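Local coordinates for probable glutathione reductase (Sinorhizobium meliloti, PDB 4DNA), which probably catalyses the NADPH-dependent reduction of glutathione disulfide to glutathione, working as a homodimer with one FAD per subunit, at residues I137-D149 against L262-L275. Sequence-based numbering, arbitrary orientation.
Sequences IVIAVGGHPSPHD and LALGRMPNTNGLGL. With FAD (flavin-adenine dinucleotide), chain C.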
loop_
_atom_site.group_PDB
_atom_site.type_symbol
_atom_site.label_atom_id
_atom_site.label_comp_id
_atom_site.label_asym_id
_atom_site.label_seq_id
_atom_site.Cartn_x
_atom_site.Cartn_y
_atom_site.Cartn_z
ATOM N N ILE A 137 35.644 4.192 -19.290
ATOM C CA ILE A 137 35.567 3.322 -18.110
ATOM C C ILE A 137 34.526 3.829 -17.125
ATOM O O ILE A 137 34.393 5.032 -16.927
ATOM C CB ILE A 137 36.930 3.142 -17.410
ATOM C CG1 ILE A 137 37.926 2.473 -18.369
ATOM C CG2 ILE A 137 36.776 2.293 -16.154
ATOM C CD1 ILE A 137 39.373 2.888 -18.189
ATOM N N VAL A 138 33.783 2.902 -16.533
ATOM C CA VAL A 138 32.825 3.236 -15.497
ATOM C C VAL A 138 33.224 2.606 -14.172
ATOM O O VAL A 138 33.438 1.405 -14.087
ATOM C CB VAL A 138 31.412 2.797 -15.892
ATOM C CG1 VAL A 138 30.463 2.904 -14.705
ATOM C CG2 VAL A 138 30.924 3.639 -17.056
ATOM N N ILE A 139 33.331 3.425 -13.142
ATOM C CA ILE A 139 33.684 2.940 -11.823
ATOM C C ILE A 139 32.419 2.847 -10.951
ATOM O O ILE A 139 32.037 3.803 -10.270
ATOM C CB ILE A 139 34.764 3.840 -11.189
ATOM C CG1 ILE A 139 36.036 3.763 -12.009
ATOM C CG2 ILE A 139 35.067 3.421 -9.762
ATOM C CD1 ILE A 139 37.024 4.849 -11.665
ATOM N N ALA A 140 31.769 1.690 -10.996
ATOM C CA ALA A 140 30.549 1.456 -10.236
ATOM C C ALA A 140 30.841 0.486 -9.107
ATOM O O ALA A 140 30.259 -0.596 -9.004
ATOM C CB ALA A 140 29.457 0.929 -11.141
ATOM N N VAL A 141 31.745 0.920 -8.246
ATOM C CA VAL A 141 32.420 0.073 -7.278
ATOM C C VAL A 141 31.688 -0.029 -5.928
ATOM O O VAL A 141 31.908 -0.971 -5.162
ATOM C CB VAL A 141 33.885 0.572 -7.154
ATOM C CG1 VAL A 141 34.321 0.801 -5.724
ATOM C CG2 VAL A 141 34.831 -0.342 -7.910
ATOM N N GLY A 142 30.813 0.939 -5.648
ATOM C CA GLY A 142 30.108 1.001 -4.371
ATOM C C GLY A 142 31.020 1.150 -3.163
ATOM O O GLY A 142 32.240 1.259 -3.307
ATOM N N GLY A 143 30.422 1.147 -1.971
ATOM C CA GLY A 143 31.155 1.235 -0.710
ATOM C C GLY A 143 31.112 -0.056 0.088
ATOM O O GLY A 143 30.873 -1.122 -0.467
ATOM N N HIS A 144 31.344 0.056 1.394
ATOM C CA HIS A 144 31.376 -1.077 2.321
ATOM C C HIS A 144 31.115 -0.551 3.699
ATOM O O HIS A 144 31.276 0.648 3.926
ATOM C CB HIS A 144 32.726 -1.787 2.285
ATOM C CG HIS A 144 33.905 -0.889 2.605
ATOM N ND1 HIS A 144 34.147 -0.419 3.843
ATOM C CD2 HIS A 144 34.920 -0.387 1.792
ATOM C CE1 HIS A 144 35.253 0.344 3.824
ATOM N NE2 HIS A 144 35.723 0.365 2.568
ATOM N N PRO A 145 30.726 -1.423 4.654
ATOM C CA PRO A 145 30.439 -0.877 5.981
ATOM C C PRO A 145 31.707 -0.317 6.591
ATOM O O PRO A 145 32.787 -0.842 6.345
ATOM C CB PRO A 145 29.965 -2.093 6.779
ATOM C CG PRO A 145 29.581 -3.111 5.749
ATOM C CD PRO A 145 30.516 -2.879 4.602
ATOM N N SER A 146 31.567 0.759 7.359
ATOM C CA SER A 146 32.706 1.407 7.998
ATOM C C SER A 146 33.381 0.502 9.024
ATOM O O SER A 146 32.721 -0.018 9.922
ATOM C CB SER A 146 32.281 2.715 8.676
ATOM O OG SER A 146 31.678 3.602 7.750
ATOM N N PRO A 147 34.699 0.292 8.882
ATOM C CA PRO A 147 35.414 -0.276 10.008
ATOM C C PRO A 147 35.762 0.873 10.942
ATOM O O PRO A 147 36.080 1.986 10.483
ATOM C CB PRO A 147 36.681 -0.869 9.376
ATOM C CG PRO A 147 36.660 -0.482 7.919
ATOM C CD PRO A 147 35.597 0.564 7.748
ATOM N N HIS A 148 35.675 0.622 12.242
ATOM C CA HIS A 148 35.928 1.669 13.202
ATOM C C HIS A 148 37.187 1.382 13.942
ATOM O O HIS A 148 37.171 1.212 15.168
ATOM C CB HIS A 148 34.722 1.829 14.114
ATOM C CG HIS A 148 33.533 2.437 13.414
ATOM N ND1 HIS A 148 33.220 3.749 13.517
ATOM C CD2 HIS A 148 32.598 1.874 12.540
ATOM C CE1 HIS A 148 32.128 4.010 12.766
ATOM N NE2 HIS A 148 31.747 2.860 12.170
ATOM N N ASP A 149 38.297 1.347 13.200
ATOM C CA ASP A 149 39.582 0.873 13.734
ATOM C C ASP A 149 40.025 1.606 15.005
ATOM O O ASP A 149 40.874 1.123 15.749
ATOM C CB ASP A 149 40.678 0.903 12.657
ATOM C CG ASP A 149 40.528 -0.223 11.619
ATOM O OD1 ASP A 149 39.452 -0.855 11.531
ATOM O OD2 ASP A 149 41.499 -0.480 10.876
ATOM N N LEU A 262 27.848 -2.934 14.555
ATOM C CA LEU A 262 28.107 -1.556 14.165
ATOM C C LEU A 262 27.395 -1.215 12.864
ATOM O O LEU A 262 27.738 -1.734 11.800
ATOM C CB LEU A 262 29.590 -1.314 14.005
ATOM C CG LEU A 262 30.422 -1.656 15.221
ATOM C CD1 LEU A 262 31.872 -1.560 14.796
ATOM C CD2 LEU A 262 30.100 -0.734 16.389
ATOM N N ALA A 263 26.398 -0.341 12.968
ATOM C CA ALA A 263 25.622 0.095 11.824
ATOM C C ALA A 263 25.696 1.604 11.694
ATOM O O ALA A 263 24.666 2.261 11.554
ATOM C CB ALA A 263 24.176 -0.351 11.969
ATOM N N LEU A 264 26.910 2.155 11.744
ATOM C CA LEU A 264 27.090 3.609 11.653
ATOM C C LEU A 264 27.886 4.003 10.410
ATOM O O LEU A 264 29.103 4.226 10.484
ATOM C CB LEU A 264 27.753 4.177 12.909
ATOM C CG LEU A 264 27.774 3.339 14.179
ATOM C CD1 LEU A 264 29.022 2.476 14.196
ATOM C CD2 LEU A 264 27.749 4.254 15.388
ATOM N N GLY A 265 27.196 4.076 9.271
ATOM C CA GLY A 265 27.802 4.542 8.031
ATOM C C GLY A 265 28.477 3.488 7.174
ATOM O O GLY A 265 28.894 2.429 7.659
ATOM N N ARG A 266 28.566 3.801 5.884
ATOM C CA ARG A 266 29.299 3.010 4.899
ATOM C C ARG A 266 30.409 3.870 4.314
ATOM O O ARG A 266 30.395 5.080 4.466
ATOM C CB ARG A 266 28.356 2.517 3.803
ATOM C CG ARG A 266 27.383 1.453 4.291
ATOM C CD ARG A 266 26.427 0.984 3.209
ATOM N NE ARG A 266 27.069 0.247 2.111
ATOM C CZ ARG A 266 27.551 -0.988 2.211
ATOM N NH1 ARG A 266 27.500 -1.612 3.380
ATOM N NH2 ARG A 266 28.102 -1.596 1.159
HETATM N N MSE A 267 31.373 3.257 3.650
HETATM C CA MSE A 267 32.468 4.007 3.091
HETATM C C MSE A 267 32.807 3.545 1.735
HETATM O O MSE A 267 32.493 2.410 1.413
HETATM C CB MSE A 267 33.648 3.716 3.945
HETATM C CG MSE A 267 33.741 4.815 4.969
HETATM SE SE MSE A 267 35.139 4.143 6.117
HETATM C CE MSE A 267 35.092 5.541 7.494
ATOM N N PRO A 268 33.421 4.372 0.912
ATOM C CA PRO A 268 33.586 3.945 -0.473
ATOM C C PRO A 268 34.842 3.127 -0.705
ATOM O O PRO A 268 35.873 3.431 -0.126
ATOM C CB PRO A 268 33.633 5.272 -1.249
ATOM C CG PRO A 268 33.191 6.335 -0.270
ATOM C CD PRO A 268 33.649 5.817 1.060
ATOM N N ASN A 269 34.742 2.103 -1.551
ATOM C CA ASN A 269 35.860 1.217 -1.875
ATOM C C ASN A 269 36.866 1.872 -2.785
ATOM O O ASN A 269 37.011 1.468 -3.939
ATOM C CB ASN A 269 35.371 -0.034 -2.597
ATOM C CG ASN A 269 34.465 -0.886 -1.749
ATOM O OD1 ASN A 269 34.755 -1.138 -0.577
ATOM N ND2 ASN A 269 33.355 -1.353 -2.345
ATOM N N THR A 270 37.578 2.867 -2.278
ATOM C CA THR A 270 38.475 3.628 -3.140
ATOM C C THR A 270 39.970 3.453 -2.838
ATOM O O THR A 270 40.827 3.838 -3.636
ATOM C CB THR A 270 38.060 5.114 -3.217
ATOM O OG1 THR A 270 38.008 5.688 -1.904
ATOM C CG2 THR A 270 36.692 5.235 -3.850
ATOM N N ASN A 271 40.268 2.828 -1.703
ATOM C CA ASN A 271 41.640 2.498 -1.328
ATOM C C ASN A 271 42.283 1.461 -2.230
ATOM O O ASN A 271 41.686 0.419 -2.523
ATOM C CB ASN A 271 41.702 2.046 0.134
ATOM C CG ASN A 271 41.678 3.215 1.095
ATOM O OD1 ASN A 271 42.492 4.141 0.987
ATOM N ND2 ASN A 271 40.742 3.191 2.032
ATOM N N GLY A 272 43.502 1.761 -2.670
ATOM C CA GLY A 272 44.253 0.878 -3.557
ATOM C C GLY A 272 43.414 0.395 -4.723
ATOM O O GLY A 272 43.407 -0.796 -5.036
ATOM N N LEU A 273 42.683 1.325 -5.338
ATOM C CA LEU A 273 41.922 1.061 -6.556
ATOM C C LEU A 273 42.673 1.614 -7.765
ATOM O O LEU A 273 42.251 1.432 -8.907
ATOM C CB LEU A 273 40.520 1.671 -6.453
ATOM C CG LEU A 273 39.544 1.549 -7.636
ATOM C CD1 LEU A 273 39.348 0.112 -8.084
ATOM C CD2 LEU A 273 38.204 2.174 -7.295
ATOM N N GLY A 274 43.798 2.278 -7.501
ATOM C CA GLY A 274 44.644 2.819 -8.553
ATOM C C GLY A 274 44.168 4.172 -9.052
ATOM O O GLY A 274 44.585 4.625 -10.123
ATOM N N LEU A 275 43.307 4.823 -8.271
ATOM C CA LEU A 275 42.742 6.133 -8.626
ATOM C C LEU A 275 43.807 7.201 -8.780
ATOM O O LEU A 275 43.803 7.954 -9.746
ATOM C CB LEU A 275 41.721 6.597 -7.580
ATOM C CG LEU A 275 40.502 5.727 -7.288
ATOM C CD1 LEU A 275 39.554 6.502 -6.390
ATOM C CD2 LEU A 275 39.807 5.305 -8.572
HETATM P PA FAD C . 27.117 -2.003 -5.224
HETATM O O1A FAD C . 27.644 -1.590 -3.860
HETATM O O2A FAD C . 25.724 -2.559 -5.422
HETATM O O5B FAD C . 28.131 -3.070 -5.867
HETATM C C5B FAD C . 29.349 -2.693 -6.523
HETATM C C4B FAD C . 30.134 -3.982 -6.707
HETATM O O4B FAD C . 31.494 -3.755 -7.072
HETATM C C3B FAD C . 30.149 -4.764 -5.407
HETATM O O3B FAD C . 29.560 -6.050 -5.646
HETATM C C2B FAD C . 31.613 -4.829 -5.018
HETATM O O2B FAD C . 31.932 -6.070 -4.387
HETATM C C1B FAD C . 32.333 -4.657 -6.348
HETATM N N9A FAD C . 33.680 -4.049 -6.239
HETATM C C8A FAD C . 34.048 -3.154 -5.304
HETATM N N7A FAD C . 35.330 -2.745 -5.464
HETATM C C5A FAD C . 35.796 -3.389 -6.540
HETATM C C6A FAD C . 37.088 -3.396 -7.245
HETATM N N6A FAD C . 38.082 -2.614 -6.756
HETATM N N1A FAD C . 37.210 -4.193 -8.338
HETATM C C2A FAD C . 36.180 -4.962 -8.769
HETATM N N3A FAD C . 34.969 -5.001 -8.165
HETATM C C4A FAD C . 34.717 -4.247 -7.060
HETATM N N1 FAD C . 18.784 0.832 -1.266
HETATM C C2 FAD C . 17.476 0.988 -1.574
HETATM O O2 FAD C . 17.161 1.690 -2.559
HETATM N N3 FAD C . 16.504 0.407 -0.846
HETATM C C4 FAD C . 16.754 -0.361 0.233
HETATM O O4 FAD C . 15.815 -0.891 0.875
HETATM C C4X FAD C . 18.168 -0.570 0.636
HETATM N N5 FAD C . 18.505 -1.330 1.701
HETATM C C5X FAD C . 19.813 -1.501 2.030
HETATM C C6 FAD C . 20.160 -2.285 3.131
HETATM C C7 FAD C . 21.503 -2.459 3.482
HETATM C C7M FAD C . 21.827 -3.318 4.679
HETATM C C8 FAD C . 22.583 -1.817 2.666
HETATM C C8M FAD C . 24.044 -1.981 2.986
HETATM C C9 FAD C . 22.239 -1.035 1.572
HETATM C C9A FAD C . 20.901 -0.851 1.226
HETATM N N10 FAD C . 20.567 -0.058 0.110
HETATM C C10 FAD C . 19.196 0.097 -0.206
HETATM C "C1'" FAD C . 21.635 0.586 -0.676
HETATM C "C2'" FAD C . 21.948 -0.134 -1.980
HETATM O "O2'" FAD C . 22.266 -1.502 -1.707
HETATM C "C3'" FAD C . 23.089 0.567 -2.719
HETATM O "O3'" FAD C . 22.788 1.966 -2.776
HETATM C "C4'" FAD C . 23.298 0.043 -4.141
HETATM O "O4'" FAD C . 23.755 -1.314 -4.088
HETATM C "C5'" FAD C . 24.315 0.885 -4.893
HETATM O "O5'" FAD C . 25.014 0.045 -5.809
HETATM P P FAD C . 26.402 0.456 -6.527
HETATM O O1P FAD C . 26.188 0.513 -8.028
HETATM O O2P FAD C . 27.025 1.629 -5.808
HETATM O O3P FAD C . 27.356 -0.812 -6.281
#
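The guanidinium of R266 is sandwiched between H144 CA on one face and the flavin methyl C8M of FAD on the other, both offset toward its rim. H144, P145, R266 and M267 belong to a two-strand antiparallel ribbon, 143-145 with 266-268, that links the FAD-binding and NADP-binding domains of this disulfide reductase fold; N269 lies just beyond it. A bend at chi3 (67°) lays the guanidinium beside P145, with NH1 of R266 3.5 Å from P145 CG. M267 O lies over one face of the H144 ring and the N269 amide stands at its edge, both placed with some doubt. M267 N donates to H144 O at 2.6 Å. S146 N reaches G265 O at 3.2 Å. The first torsion of H144 (58°) tucks the ring over its own backbone, and its ND1 gives P145 O a nearly straight hydrogen bond of 2.9 Å, the acceptor lying in the ring plane. An alanine here would take away this bond and is likely to leave P145 O without that donor. Toward the adenine of FAD, I139 and V141 pack against L273, whose CD1 lies 3.3 Å from FAD N6A. G142, whose CA lies 3.5 Å from FAD O2P, accepts at its O a hydrogen bond from N269 N. N269 ND2 donates a hydrogen bond to V141 O at 3.2 Å; V141 O lies in the plane of the amide, and ND2 stands above that of the carbonyl.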